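Local coordinates for Cry37AA1 (Bacillus thuringiensis, PDB 4RHZ), which forms a binary complex with Cry23Aa1, probably as one half of a two-component insecticidal toxin, and binds calcium, at residues P23-K28 against E39-D45; I70-F75 against I119-L123. One frame throughout, in Å; residues are numbered along the deposited sequence. Where two conformers were deposited one is given.

In the fold
The chain folds as a sandwich of two four-stranded antiparallel sheets, in keeping with a C2-like fold. Contact 1 comes first along the chain and lies within one sheet, where it pairs strands 26-30 and 38-43 of a hairpin. Contact 2 follows and spans the two sheets, from strand 73-81 to strand 115-125. Strands 26-30 and 73-81 are neighbours, so both contacts share a sheet. Their centres are about 17 Å apart, on opposite sides of the chain's centre. They meet in the core, where Ile40 CD1 packs 3.9 Å from Ile119 CG2. The first contact thus builds a sheet edge, and the second joins that sheet to the other.

Contact 1: P23-K28 against E39-D45; sequences PYGYIK and EIWKQDD
Trp41 and Tyr24 reach across the hairpin with different first torsions. The indole of Trp41 has CG trans to the backbone N (chi1 172°), which carries it over to the 23-28 segment. The phenol of Tyr24 has CG between its backbone N and carbonyl carbon (chi1 67°), which sets the ring beside Asp45.

The rim of the indole runs along the backbone from Pro23 to Ile27. Trp41 CZ2 lies 3.5 Å from Pro23 O, near the ring plane, and Ile27 CD1 packs 3.9 Å from Trp41 CE3. Asp45 covers one face of the Tyr24 ring. Asp45 CB sits 3.4 Å from Tyr24 CD1 in a CH-pi contact, and the Asp45 carboxylate lies stacked on the ring, the planes 20° apart. Tyr24 OH is hydrogen-bonded to Asp88 OD1, and Asp45 OD1 to Gly47 N.

The backbones pair antiparallel. Gly25 N donates to Gln43 O at 2.7 Å, and Gln43 N returns a bond to Gly25 O. Ile27 N donates to Trp41 O at 2.8 Å, and Ile27 O takes Ile40 N at 2.9 Å and, weakly, Trp41 N at 3.4 Å. This is a classic beta bulge. Gln43 NE2 donates almost straight to a lone pair of Asp44 O. A water donates to Asp44 OD2 and, weakly, to Gly25 O.

Lys28 and Glu39 run side by side on the face that also carries Tyr26 and Lys42. Lys28 NZ stays 4.5 Å from Glu39 OE2, beyond a salt bridge, so any attraction is probably modest. Opposite, Ile27 and Trp41 meet Ile10 of the other sheet, and Trp41 also meets Phe12 and Tyr56. The hairpin is two-sided: its largely apolar face, with Ile27 and Trp41, packs into the core, its other face is polar, and backbone bonds join the strands.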
ATOM      1  N   PRO B  23      18.960 -17.369   6.547  1.00 42.94           N
ATOM      2  CA  PRO B  23      18.245 -17.512   7.838  1.00 41.64           C
ATOM      3  C   PRO B  23      18.332 -18.951   8.366  1.00 41.06           C
ATOM      4  O   PRO B  23      18.231 -19.888   7.559  1.00 40.77           O
ATOM      5  CB  PRO B  23      16.804 -17.184   7.450  1.00 41.74           C
ATOM      6  CG  PRO B  23      16.713 -17.526   5.989  1.00 42.34           C
ATOM      7  CD  PRO B  23      18.049 -17.104   5.421  1.00 40.79           C
ATOM      8  N   TYR B  24      18.561 -19.135   9.665  1.00 38.65           N
ATOM      9  CA  TYR B  24      18.302 -20.427  10.262  1.00 38.11           C
ATOM     10  C   TYR B  24      17.369 -20.259  11.457  1.00 37.42           C
ATOM     11  O   TYR B  24      17.328 -19.190  12.074  1.00 38.69           O
ATOM     12  CB  TYR B  24      19.578 -21.116  10.735  1.00 37.87           C
ATOM     13  CG  TYR B  24      20.290 -20.434  11.893  1.00 39.37           C
ATOM     14  CD1 TYR B  24      20.065 -20.839  13.211  1.00 39.75           C
ATOM     15  CD2 TYR B  24      21.230 -19.407  11.668  1.00 39.00           C
ATOM     16  CE1 TYR B  24      20.732 -20.232  14.293  1.00 42.10           C
ATOM     17  CE2 TYR B  24      21.911 -18.793  12.741  1.00 37.16           C
ATOM     18  CZ  TYR B  24      21.651 -19.190  14.044  1.00 43.08           C
ATOM     19  OH  TYR B  24      22.321 -18.573  15.115  1.00 46.15           O
ATOM     20  N   GLY B  25      16.642 -21.324  11.792  1.00 36.78           N
ATOM     21  CA  GLY B  25      15.817 -21.412  13.013  1.00 34.57           C
ATOM     22  C   GLY B  25      14.504 -22.041  12.597  1.00 34.29           C
ATOM     23  O   GLY B  25      14.516 -23.052  11.892  1.00 35.21           O
ATOM     24  N   TYR B  26      13.369 -21.418  12.955  1.00 32.60           N
ATOM     25  CA  TYR B  26      12.066 -21.945  12.581  1.00 30.55           C
ATOM     26  C   TYR B  26      11.057 -20.806  12.550  1.00 29.76           C
ATOM     27  O   TYR B  26      11.276 -19.773  13.166  1.00 28.39           O
ATOM     28  CB  TYR B  26      11.612 -23.070  13.599  1.00 30.14           C
ATOM     29  CG  TYR B  26      11.405 -22.570  15.030  1.00 31.03           C
ATOM     30  CD1 TYR B  26      10.208 -21.901  15.402  1.00 26.97           C
ATOM     31  CD2 TYR B  26      12.401 -22.718  15.994  1.00 30.85           C
ATOM     32  CE1 TYR B  26      10.022 -21.414  16.700  1.00 29.84           C
ATOM     33  CE2 TYR B  26      12.200 -22.258  17.348  1.00 30.19           C
ATOM     34  CZ  TYR B  26      11.024 -21.585  17.649  1.00 32.73           C
ATOM     35  OH  TYR B  26      10.794 -21.097  18.910  1.00 37.45           O
ATOM     36  N   ILE B  27       9.936 -21.032  11.871  1.00 29.40           N
ATOM     37  CA  ILE B  27       8.744 -20.220  11.989  1.00 29.02           C
ATOM     38  C   ILE B  27       7.558 -21.196  12.148  1.00 30.19           C
ATOM     39  O   ILE B  27       7.468 -22.266  11.465  1.00 30.37           O
ATOM     40  CB  ILE B  27       8.529 -19.292  10.747  1.00 29.87           C
ATOM     41  CG1 ILE B  27       9.709 -18.286  10.610  1.00 29.54           C
ATOM     42  CG2 ILE B  27       7.159 -18.525  10.798  1.00 27.78           C
ATOM     43  CD1 ILE B  27       9.894 -17.785   9.156  1.00 28.08           C
ATOM     44  N   LYS B  28       6.651 -20.847  13.040  1.00 29.42           N
ATOM     45  CA  LYS B  28       5.509 -21.709  13.323  1.00 30.68           C
ATOM     46  C   LYS B  28       4.236 -20.917  13.272  1.00 29.97           C
ATOM     47  O   LYS B  28       4.251 -19.720  13.459  1.00 31.16           O
ATOM     48  CB  LYS B  28       5.619 -22.306  14.713  1.00 29.47           C
ATOM     49  CG  LYS B  28       6.774 -23.285  14.819  1.00 34.37           C
ATOM     50  CD  LYS B  28       6.846 -23.849  16.232  1.00 37.49           C
ATOM     51  CE  LYS B  28       8.076 -24.730  16.389  1.00 41.86           C
ATOM     52  NZ  LYS B  28       8.144 -25.243  17.802  1.00 47.26           N
ATOM     53  N   GLU B  39       5.240 -26.108  12.336  1.00 34.44           N
ATOM     54  CA  GLU B  39       6.207 -25.426  11.491  1.00 37.03           C
ATOM     55  C   GLU B  39       5.767 -25.227  10.069  1.00 36.32           C
ATOM     56  O   GLU B  39       5.192 -26.129   9.437  1.00 36.44           O
ATOM     57  CB  GLU B  39       7.623 -26.009  11.485  1.00 37.76           C
ATOM     58  CG  GLU B  39       7.733 -27.428  11.735  1.00 47.45           C
ATOM     59  CD  GLU B  39       7.684 -27.718  13.218  1.00 55.98           C
ATOM     60  OE1 GLU B  39       6.602 -28.229  13.635  1.00 59.55           O
ATOM     61  OE2 GLU B  39       8.703 -27.443  13.928  1.00 59.03           O
ATOM     62  N   ILE B  40       5.997 -24.004   9.610  1.00 35.10           N
ATOM     63  CA  ILE B  40       5.854 -23.667   8.199  1.00 35.44           C
ATOM     64  C   ILE B  40       7.222 -23.436   7.545  1.00 35.58           C
ATOM     65  O   ILE B  40       7.326 -23.354   6.329  1.00 35.83           O
ATOM     66  CB  ILE B  40       4.848 -22.474   7.989  1.00 34.91           C
ATOM     67  CG1 ILE B  40       5.433 -21.142   8.491  1.00 33.39           C
ATOM     68  CG2 ILE B  40       3.520 -22.837   8.671  1.00 35.63           C
ATOM     69  CD1 ILE B  40       4.655 -19.846   8.040  1.00 31.69           C
ATOM     70  N   TRP B  41       8.268 -23.388   8.360  1.00 34.98           N
ATOM     71  CA  TRP B  41       9.597 -23.268   7.849  1.00 35.07           C
ATOM     72  C   TRP B  41      10.570 -23.611   8.943  1.00 35.81           C
ATOM     73  O   TRP B  41      10.402 -23.187  10.083  1.00 35.39           O
ATOM     74  CB  TRP B  41       9.886 -21.829   7.374  1.00 35.35           C
ATOM     75  CG  TRP B  41      11.315 -21.591   7.010  1.00 32.17           C
ATOM     76  CD1 TRP B  41      11.885 -21.810   5.785  1.00 33.48           C
ATOM     77  CD2 TRP B  41      12.368 -21.104   7.866  1.00 32.91           C
ATOM     78  NE1 TRP B  41      13.238 -21.512   5.827  1.00 32.64           N
ATOM     79  CE2 TRP B  41      13.553 -21.039   7.074  1.00 34.05           C
ATOM     80  CE3 TRP B  41      12.425 -20.697   9.219  1.00 31.69           C
ATOM     81  CZ2 TRP B  41      14.788 -20.607   7.591  1.00 34.69           C
ATOM     82  CZ3 TRP B  41      13.617 -20.236   9.736  1.00 31.87           C
ATOM     83  CH2 TRP B  41      14.818 -20.205   8.911  1.00 36.94           C
ATOM     84  N   LYS B  42      11.643 -24.299   8.562  1.00 37.96           N
ATOM     85  CA  LYS B  42      12.678 -24.780   9.489  1.00 40.81           C
ATOM     86  C   LYS B  42      14.020 -24.911   8.738  1.00 42.08           C
ATOM     87  O   LYS B  42      14.071 -25.455   7.621  1.00 43.23           O
ATOM     88  CB  LYS B  42      12.269 -26.155  10.039  1.00 40.54           C
ATOM     89  CG  LYS B  42      13.109 -26.648  11.220  1.00 45.75           C
ATOM     90  CD  LYS B  42      12.657 -28.072  11.605  1.00 54.59           C
ATOM     91  CE  LYS B  42      13.642 -28.696  12.623  1.00 59.90           C
ATOM     92  NZ  LYS B  42      13.320 -28.269  14.038  1.00 63.31           N
ATOM     93  N   GLN B  43      15.097 -24.401   9.314  1.00 43.04           N
ATOM     94  CA  GLN B  43      16.409 -24.623   8.735  1.00 44.41           C
ATOM     95  C   GLN B  43      17.365 -24.624   9.892  1.00 46.16           C
ATOM     96  O   GLN B  43      17.425 -23.638  10.648  1.00 45.08           O
ATOM     97  CB  GLN B  43      16.784 -23.514   7.717  1.00 44.75           C
ATOM     98  CG  GLN B  43      18.287 -23.504   7.273  1.00 43.71           C
ATOM     99  CD  GLN B  43      18.686 -24.824   6.618  1.00 47.20           C
ATOM    100  OE1 GLN B  43      18.166 -25.193   5.548  1.00 47.96           O
ATOM    101  NE2 GLN B  43      19.603 -25.557   7.264  1.00 48.81           N
ATOM    102  N   ASP B  44      18.099 -25.735  10.052  1.00 48.21           N
ATOM    103  CA  ASP B  44      19.106 -25.841  11.097  1.00 50.18           C
ATOM    104  C   ASP B  44      20.309 -24.993  10.799  1.00 51.32           C
ATOM    105  O   ASP B  44      20.643 -24.742   9.639  1.00 50.64           O
ATOM    106  CB  ASP B  44      19.534 -27.275  11.317  1.00 51.16           C
ATOM    107  CG  ASP B  44      18.411 -28.139  11.817  1.00 53.88           C
ATOM    108  OD1 ASP B  44      18.478 -29.322  11.479  1.00 57.44           O
ATOM    109  OD2 ASP B  44      17.468 -27.649  12.502  1.00 53.37           O
ATOM    110  N   ASP B  45      20.931 -24.543  11.880  1.00 53.40           N
ATOM    111  CA  ASP B  45      22.104 -23.693  11.837  1.00 56.50           C
ATOM    112  C   ASP B  45      23.281 -24.480  11.313  1.00 58.96           C
ATOM    113  O   ASP B  45      23.883 -25.304  12.068  1.00 59.07           O
ATOM    114  CB  ASP B  45      22.443 -23.200  13.254  1.00 56.31           C
ATOM    115  CG  ASP B  45      23.767 -22.447  13.327  1.00 57.78           C
ATOM    116  OD1 ASP B  45      24.409 -22.210  12.269  1.00 59.31           O
ATOM    117  OD2 ASP B  45      24.169 -22.094  14.471  1.00 59.01           O
TER
HETATM  118  O   HOH W   1      15.882 -25.156  13.641  1.00 46.80           O

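Contact 2: I70-F75 against I119-L123; sequences INQMCF and IKYSL
The Phe75 ring carries Ile119 on one face and meets Tyr121 at its edge. Ile119 CG2 stands over that face, off towards the rim, and comes within 3.6 Å of Phe75 CE2 in a CH-pi contact. At the edge, Phe75 CZ lies 3.6 Å from Tyr121 CD2. The two rings are oblique, with planes at 59° and centroids 5.6 Å apart.

The bent Met73 chain lies over a face of the Tyr121 ring and brings Met73 CE to 3.3 Å from Tyr121 CE1. Met73 SD is farther off, 4.6 Å from the Tyr121 centroid and close to the ring normal, a Met-aromatic contact. With chi1 at 71°, the Tyr121 side chain tucks between its own N and C, and the ring extends to Met73 and Phe75. Met73 CB lies 3.4 Å from Tyr121 OH. That hydroxyl is hydrogen-bonded to Ser100 O, so it is satisfied inside the core.

Leu123 CD1 packs 3.9 Å from Ile70 CB. No hydrogen bond joins the two segments, and the axes of 73-75 and 119-123 come no closer than 9.6 Å. Phe8 of strand 4-13 also packs on Met73 and Phe75. On the outer side of strand 73-81, Cys74 forms a disulfide with Cys99 and touches Thr247 of the Cry23Aa1 chain.

Side chains from two facing sheets, interleaved without backbone pairing, are the hallmark of a beta-sandwich core, here of a C2-like fold.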
ATOM      1  N   ILE B  70     -11.174 -21.068   8.088  1.00 41.20           N
ATOM      2  CA  ILE B  70     -10.125 -20.411   8.876  1.00 41.42           C
ATOM      3  C   ILE B  70     -10.071 -18.881   8.602  1.00 41.42           C
ATOM      4  O   ILE B  70      -9.803 -18.432   7.485  1.00 43.84           O
ATOM      5  CB  ILE B  70      -8.782 -21.095   8.557  1.00 41.07           C
ATOM      6  CG1 ILE B  70      -8.975 -22.605   8.776  1.00 42.15           C
ATOM      7  CG2 ILE B  70      -7.662 -20.476   9.355  1.00 38.80           C
ATOM      8  CD1 ILE B  70      -7.987 -23.517   8.116  1.00 43.62           C
ATOM      9  N   ASN B  71     -10.301 -18.112   9.648  1.00 40.52           N
ATOM     10  CA  ASN B  71     -10.454 -16.671   9.704  0.50 40.33           C
ATOM     11  C   ASN B  71      -9.202 -16.017  10.300  1.00 39.59           C
ATOM     12  O   ASN B  71      -9.082 -14.803  10.323  1.00 40.67           O
ATOM     13  CB  ASN B  71     -11.635 -16.384  10.661  0.50 40.61           C
ATOM     14  CG  ASN B  71     -11.439 -17.046  12.069  0.50 41.59           C
ATOM     15  OD1 ASN B  71     -11.232 -18.269  12.197  0.50 40.64           O
ATOM     16  ND2 ASN B  71     -11.499 -16.226  13.111  0.50 42.15           N
ATOM     17  N   GLN B  72      -8.313 -16.832  10.854  1.00 37.19           N
ATOM     18  CA  GLN B  72      -7.271 -16.336  11.750  1.00 35.95           C
ATOM     19  C   GLN B  72      -6.055 -17.252  11.770  1.00 34.57           C
ATOM     20  O   GLN B  72      -6.187 -18.463  11.848  1.00 33.10           O
ATOM     21  CB  GLN B  72      -7.823 -16.248  13.203  1.00 35.39           C
ATOM     22  CG  GLN B  72      -6.853 -15.827  14.290  1.00 38.34           C
ATOM     23  CD  GLN B  72      -7.528 -15.689  15.707  1.00 44.75           C
ATOM     24  OE1 GLN B  72      -8.508 -14.936  15.899  1.00 49.93           O
ATOM     25  NE2 GLN B  72      -7.004 -16.432  16.674  1.00 41.24           N
ATOM     26  N   MET B  73      -4.856 -16.673  11.809  1.00 33.40           N
ATOM     27  CA  MET B  73      -3.706 -17.495  11.941  1.00 32.00           C
ATOM     28  C   MET B  73      -2.673 -16.673  12.616  1.00 31.62           C
ATOM     29  O   MET B  73      -2.584 -15.463  12.351  1.00 32.27           O
ATOM     30  CB  MET B  73      -3.328 -17.979  10.529  1.00 33.44           C
ATOM     31  CG  MET B  73      -2.126 -18.856  10.499  1.00 36.20           C
ATOM     32  SD  MET B  73      -2.212 -20.361   9.445  1.00 43.63           S
ATOM     33  CE  MET B  73      -3.559 -20.325   8.418  1.00 28.31           C
ATOM     34  N   CYS B  74      -1.901 -17.287  13.518  1.00 29.86           N
ATOM     35  CA  CYS B  74      -0.991 -16.561  14.334  1.00 28.18           C
ATOM     36  C   CYS B  74       0.370 -17.095  14.063  1.00 27.95           C
ATOM     37  O   CYS B  74       0.501 -18.285  13.861  1.00 29.57           O
ATOM     38  CB  CYS B  74      -1.379 -16.713  15.817  1.00 28.70           C
ATOM     39  SG  CYS B  74      -3.005 -16.009  16.194  1.00 31.37           S
ATOM     40  N   PHE B  75       1.414 -16.252  14.053  1.00 26.91           N
ATOM     41  CA  PHE B  75       2.718 -16.728  13.580  1.00 25.22           C
ATOM     42  C   PHE B  75       3.772 -16.266  14.541  1.00 25.86           C
ATOM     43  O   PHE B  75       3.637 -15.183  15.134  1.00 26.77           O
ATOM     44  CB  PHE B  75       3.047 -16.143  12.191  1.00 24.57           C
ATOM     45  CG  PHE B  75       2.082 -16.508  11.108  1.00 24.86           C
ATOM     46  CD1 PHE B  75       1.013 -15.668  10.801  1.00 27.46           C
ATOM     47  CD2 PHE B  75       2.264 -17.658  10.351  1.00 24.76           C
ATOM     48  CE1 PHE B  75       0.085 -16.004   9.788  1.00 27.65           C
ATOM     49  CE2 PHE B  75       1.378 -17.993   9.259  1.00 25.22           C
ATOM     50  CZ  PHE B  75       0.266 -17.200   9.005  1.00 22.22           C
ATOM     51  N   ILE B 119       5.024 -12.802   6.453  1.00 26.33           N
ATOM     52  CA  ILE B 119       4.389 -14.029   6.079  1.00 25.65           C
ATOM     53  C   ILE B 119       3.046 -13.709   5.538  1.00 27.36           C
ATOM     54  O   ILE B 119       2.271 -12.970   6.141  1.00 28.28           O
ATOM     55  CB  ILE B 119       4.169 -14.994   7.327  1.00 26.97           C
ATOM     56  CG1 ILE B 119       5.478 -15.504   7.883  1.00 27.71           C
ATOM     57  CG2 ILE B 119       3.480 -16.307   6.923  1.00 23.45           C
ATOM     58  CD1 ILE B 119       5.888 -14.825   9.026  1.00 29.66           C
ATOM     59  N   LYS B 120       2.721 -14.320   4.421  1.00 27.94           N
ATOM     60  CA  LYS B 120       1.453 -14.118   3.758  1.00 29.67           C
ATOM     61  C   LYS B 120       0.885 -15.494   3.618  1.00 29.50           C
ATOM     62  O   LYS B 120       1.669 -16.407   3.469  1.00 30.75           O
ATOM     63  CB  LYS B 120       1.827 -13.630   2.365  1.00 30.20           C
ATOM     64  CG  LYS B 120       0.783 -13.733   1.357  1.00 34.61           C
ATOM     65  CD  LYS B 120       1.375 -13.526  -0.051  1.00 38.93           C
ATOM     66  CE  LYS B 120       0.231 -13.483  -1.060  1.00 42.75           C
ATOM     67  NZ  LYS B 120       0.768 -13.512  -2.461  1.00 48.43           N
ATOM     68  N   TYR B 121      -0.438 -15.679   3.679  1.00 30.75           N
ATOM     69  CA  TYR B 121      -0.960 -17.014   3.510  1.00 32.99           C
ATOM     70  C   TYR B 121      -2.268 -16.959   2.803  1.00 34.52           C
ATOM     71  O   TYR B 121      -2.922 -15.949   2.893  1.00 35.12           O
ATOM     72  CB  TYR B 121      -1.130 -17.748   4.869  1.00 32.86           C
ATOM     73  CG  TYR B 121      -2.249 -17.282   5.790  1.00 31.94           C
ATOM     74  CD1 TYR B 121      -3.412 -18.037   5.929  1.00 27.18           C
ATOM     75  CD2 TYR B 121      -2.123 -16.112   6.550  1.00 31.28           C
ATOM     76  CE1 TYR B 121      -4.444 -17.640   6.792  1.00 27.48           C
ATOM     77  CE2 TYR B 121      -3.140 -15.731   7.478  1.00 28.23           C
ATOM     78  CZ  TYR B 121      -4.290 -16.502   7.582  1.00 31.96           C
ATOM     79  OH  TYR B 121      -5.308 -16.091   8.446  1.00 30.14           O
ATOM     80  N   SER B 122      -2.641 -18.060   2.140  1.00 36.01           N
ATOM     81  CA  SER B 122      -3.943 -18.182   1.495  1.00 37.67           C
ATOM     82  C   SER B 122      -4.433 -19.618   1.604  1.00 38.90           C
ATOM     83  O   SER B 122      -3.635 -20.545   1.806  1.00 40.37           O
ATOM     84  CB  SER B 122      -3.868 -17.792  -0.006  1.00 37.93           C
ATOM     85  OG  SER B 122      -2.922 -18.588  -0.706  1.00 36.98           O
ATOM     86  N   LEU B 123      -5.731 -19.802   1.415  1.00 41.08           N
ATOM     87  CA  LEU B 123      -6.411 -21.118   1.594  1.00 43.47           C
ATOM     88  C   LEU B 123      -7.337 -21.469   0.438  1.00 44.39           C
ATOM     89  O   LEU B 123      -8.070 -20.579  -0.034  1.00 44.30           O
ATOM     90  CB  LEU B 123      -7.352 -21.029   2.808  1.00 42.50           C
ATOM     91  CG  LEU B 123      -6.652 -20.416   4.014  1.00 43.15           C
ATOM     92  CD1 LEU B 123      -7.650 -19.943   5.037  1.00 42.21           C
ATOM     93  CD2 LEU B 123      -5.695 -21.468   4.570  1.00 41.86           C
TER